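NEQ011 (Nanoarchaeum equitans Kin4-M, PDB 6GQ8) binds iron and probably acts as a superoxide reductase, reducing superoxide at a non-haem iron centre. Local coordinates at residues E19-K24 with Y82-G87. Sequence-based numbering, arbitrary orientation.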
ATOM      1  N   GLU A  19      -8.665 -20.059  14.871  1.00 65.70           N
ATOM      2  CA  GLU A  19      -8.411 -19.707  16.267  1.00 73.42           C
ATOM      3  C   GLU A  19      -9.602 -18.911  16.790  1.00 71.69           C
ATOM      4  O   GLU A  19      -9.669 -17.690  16.614  1.00 67.50           O
ATOM      5  CB  GLU A  19      -7.109 -18.922  16.397  1.00 68.75           C
ATOM      6  CG  GLU A  19      -5.877 -19.726  16.020  1.00 71.42           C
ATOM      7  CD  GLU A  19      -4.583 -18.972  16.258  1.00 72.48           C
ATOM      8  OE1 GLU A  19      -3.548 -19.633  16.488  1.00 73.93           O
ATOM      9  OE2 GLU A  19      -4.606 -17.721  16.234  1.00 69.50           O
ATOM     10  N   GLY A  20     -10.534 -19.601  17.441  1.00 75.32           N
ATOM     11  CA  GLY A  20     -11.729 -18.932  17.928  1.00 77.48           C
ATOM     12  C   GLY A  20     -12.549 -18.383  16.779  1.00 74.30           C
ATOM     13  O   GLY A  20     -12.904 -19.101  15.837  1.00 72.16           O
ATOM     14  N   GLU A  21     -12.844 -17.084  16.841  1.00 73.49           N
ATOM     15  CA  GLU A  21     -13.565 -16.420  15.764  1.00 74.94           C
ATOM     16  C   GLU A  21     -12.678 -16.115  14.570  1.00 69.18           C
ATOM     17  O   GLU A  21     -13.200 -15.810  13.492  1.00 71.72           O
ATOM     18  CB  GLU A  21     -14.150 -15.094  16.253  1.00 76.79           C
ATOM     19  CG  GLU A  21     -15.224 -15.183  17.307  1.00 83.60           C
ATOM     20  CD  GLU A  21     -15.700 -13.806  17.722  1.00 85.44           C
ATOM     21  OE1 GLU A  21     -15.981 -13.604  18.921  1.00 90.17           O
ATOM     22  OE2 GLU A  21     -15.760 -12.914  16.851  1.00 81.84           O
ATOM     23  N   LEU A  22     -11.364 -16.204  14.733  1.00 66.31           N
ATOM     24  CA  LEU A  22     -10.410 -15.713  13.752  1.00 58.25           C
ATOM     25  C   LEU A  22      -9.835 -16.849  12.919  1.00 60.16           C
ATOM     26  O   LEU A  22      -9.564 -17.938  13.434  1.00 59.44           O
ATOM     27  CB  LEU A  22      -9.274 -14.970  14.456  1.00 58.17           C
ATOM     28  CG  LEU A  22      -9.644 -13.633  15.096  1.00 59.12           C
ATOM     29  CD1 LEU A  22      -8.419 -12.944  15.674  1.00 59.39           C
ATOM     30  CD2 LEU A  22     -10.342 -12.747  14.088  1.00 61.96           C
ATOM     31  N   TYR A  23      -9.659 -16.591  11.626  1.00 53.92           N
ATOM     32  CA  TYR A  23      -8.812 -17.426  10.787  1.00 53.85           C
ATOM     33  C   TYR A  23      -7.399 -16.862  10.842  1.00 51.30           C
ATOM     34  O   TYR A  23      -7.184 -15.684  10.536  1.00 48.77           O
ATOM     35  CB  TYR A  23      -9.312 -17.474   9.343  1.00 50.62           C
ATOM     36  CG  TYR A  23     -10.554 -18.311   9.130  1.00 52.95           C
ATOM     37  CD1 TYR A  23     -10.470 -19.694   9.011  1.00 56.18           C
ATOM     38  CD2 TYR A  23     -11.808 -17.721   9.027  1.00 53.66           C
ATOM     39  CE1 TYR A  23     -11.603 -20.467   8.809  1.00 57.72           C
ATOM     40  CE2 TYR A  23     -12.943 -18.485   8.825  1.00 61.13           C
ATOM     41  CZ  TYR A  23     -12.836 -19.857   8.718  1.00 62.13           C
ATOM     42  OH  TYR A  23     -13.968 -20.617   8.517  1.00 66.49           O
ATOM     43  N   LYS A  24      -6.441 -17.697  11.235  1.00 52.03           N
ATOM     44  CA  LYS A  24      -5.033 -17.320  11.226  1.00 50.90           C
ATOM     45  C   LYS A  24      -4.450 -17.779   9.897  1.00 50.53           C
ATOM     46  O   LYS A  24      -4.312 -18.982   9.653  1.00 49.95           O
ATOM     47  CB  LYS A  24      -4.295 -17.940  12.409  1.00 54.16           C
ATOM     48  CG  LYS A  24      -2.798 -17.683  12.419  1.00 53.76           C
ATOM     49  CD  LYS A  24      -2.106 -18.492  13.508  1.00 57.73           C
ATOM     50  CE  LYS A  24      -0.604 -18.254  13.507  1.00 57.88           C
ATOM     51  NZ  LYS A  24       0.093 -19.107  14.506  1.00 68.73           N
ATOM     52  N   TYR A  82      -4.929 -12.016  10.279  1.00 37.79           N
ATOM     53  CA  TYR A  82      -6.047 -12.558  11.042  1.00 37.59           C
ATOM     54  C   TYR A  82      -7.326 -11.910  10.537  1.00 36.81           C
ATOM     55  O   TYR A  82      -7.379 -10.685  10.389  1.00 37.39           O
ATOM     56  CB  TYR A  82      -5.885 -12.288  12.543  1.00 40.04           C
ATOM     57  CG  TYR A  82      -4.641 -12.885  13.161  1.00 45.87           C
ATOM     58  CD1 TYR A  82      -4.703 -14.068  13.885  1.00 44.07           C
ATOM     59  CD2 TYR A  82      -3.406 -12.263  13.025  1.00 46.54           C
ATOM     60  CE1 TYR A  82      -3.570 -14.617  14.454  1.00 52.89           C
ATOM     61  CE2 TYR A  82      -2.267 -12.806  13.586  1.00 49.27           C
ATOM     62  CZ  TYR A  82      -2.354 -13.981  14.301  1.00 52.64           C
ATOM     63  OH  TYR A  82      -1.219 -14.520  14.864  1.00 57.79           O
ATOM     64  N   ALA A  83      -8.350 -12.722  10.276  1.00 37.55           N
ATOM     65  CA  ALA A  83      -9.592 -12.204   9.721  1.00 37.13           C
ATOM     66  C   ALA A  83     -10.780 -12.996  10.243  1.00 44.24           C
ATOM     67  O   ALA A  83     -10.682 -14.196  10.509  1.00 46.22           O
ATOM     68  CB  ALA A  83      -9.583 -12.251   8.189  1.00 35.17           C
ATOM     69  N   LYS A  84     -11.907 -12.298  10.379  1.00 40.01           N
ATOM     70  CA  LYS A  84     -13.208 -12.917  10.585  1.00 43.51           C
ATOM     71  C   LYS A  84     -13.857 -13.097   9.219  1.00 45.33           C
ATOM     72  O   LYS A  84     -14.072 -12.115   8.501  1.00 39.62           O
ATOM     73  CB  LYS A  84     -14.081 -12.031  11.472  1.00 47.28           C
ATOM     74  CG  LYS A  84     -13.497 -11.752  12.843  1.00 51.00           C
ATOM     75  CD  LYS A  84     -14.437 -10.911  13.694  1.00 55.78           C
ATOM     76  CE  LYS A  84     -13.906 -10.754  15.109  1.00 60.10           C
ATOM     77  NZ  LYS A  84     -14.845  -9.986  15.970  1.00 68.05           N
ATOM     78  N   LEU A  85     -14.165 -14.337   8.853  1.00 41.89           N
ATOM     79  CA  LEU A  85     -14.729 -14.637   7.544  1.00 42.24           C
ATOM     80  C   LEU A  85     -16.056 -15.358   7.715  1.00 47.79           C
ATOM     81  O   LEU A  85     -16.132 -16.362   8.430  1.00 49.39           O
ATOM     82  CB  LEU A  85     -13.768 -15.486   6.709  1.00 40.55           C
ATOM     83  CG  LEU A  85     -12.362 -14.911   6.533  1.00 38.33           C
ATOM     84  CD1 LEU A  85     -11.473 -15.894   5.791  1.00 40.57           C
ATOM     85  CD2 LEU A  85     -12.424 -13.577   5.807  1.00 36.47           C
ATOM     86  N   GLU A  86     -17.091 -14.852   7.050  1.00 51.58           N
ATOM     87  CA  GLU A  86     -18.432 -15.410   7.158  1.00 53.99           C
ATOM     88  C   GLU A  86     -18.705 -16.320   5.969  1.00 51.54           C
ATOM     89  O   GLU A  86     -18.511 -15.921   4.816  1.00 48.76           O
ATOM     90  CB  GLU A  86     -19.490 -14.306   7.229  1.00 58.22           C
ATOM     91  CG  GLU A  86     -20.901 -14.829   7.475  1.00 62.17           C
ATOM     92  CD  GLU A  86     -21.945 -13.730   7.465  1.00 66.87           C
ATOM     93  OE1 GLU A  86     -22.152 -13.108   6.402  1.00 66.61           O
ATOM     94  OE2 GLU A  86     -22.548 -13.475   8.527  1.00 70.90           O
ATOM     95  N   GLY A  87     -19.148 -17.537   6.256  1.00 56.31           N
ATOM     96  CA  GLY A  87     -19.537 -18.466   5.219  1.00 59.38           C
ATOM     97  C   GLY A  87     -18.361 -19.227   4.652  1.00 60.14           C
ATOM     98  O   GLY A  87     -17.212 -19.095   5.077  1.00 58.87           O
TER
HETATM   99  O   HOH W   1     -14.239 -16.441  10.745  1.00 37.55           O
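The carbonyl oxygen of A83 is gripped twice: the amide N of Y23 donates a nearly straight bond to A83 O (2.8 Å, 170°), and CA of L22 adds a CH...O contact. The return bond, A83 N to Y23 O, is longer at 3.2 Å; these reciprocal bonds, both in the carbonyl planes, make Y23 and A83 a hydrogen-bonded antiparallel pair. Beyond the ladder, where strand 74-84 ends and 22-29 begins, a water bridges the backbones, donating to E21 O and accepting from L85 N. K24 and Y82 form a non-hydrogen-bonded pair: the extended lysine, its CG anti to the backbone N, runs alongside the phenol, CG 3.8 Å from Y82 CE1, while E19 OE2 meets the ring edge in plane. An alanine in place of Y82 would remove the ring, probably leaving the K24 methylenes less well covered and E19 without its edge neighbour. The branched L22 sets CD2 3.5 Å from K84 CG, and the long K84 carries NZ to a salt bridge with E21 OE2 whose hydrogen bond is weak. Y23 rests CD2 of its broad, flat ring on apolar L85 CD1. G20, with positive phi, suits the type II' turn joining strands 12-19 and 22-29 in a β-hairpin, 22-29 being central in a three-stranded antiparallel sheet of the desulfoferrodoxin β-sandwich.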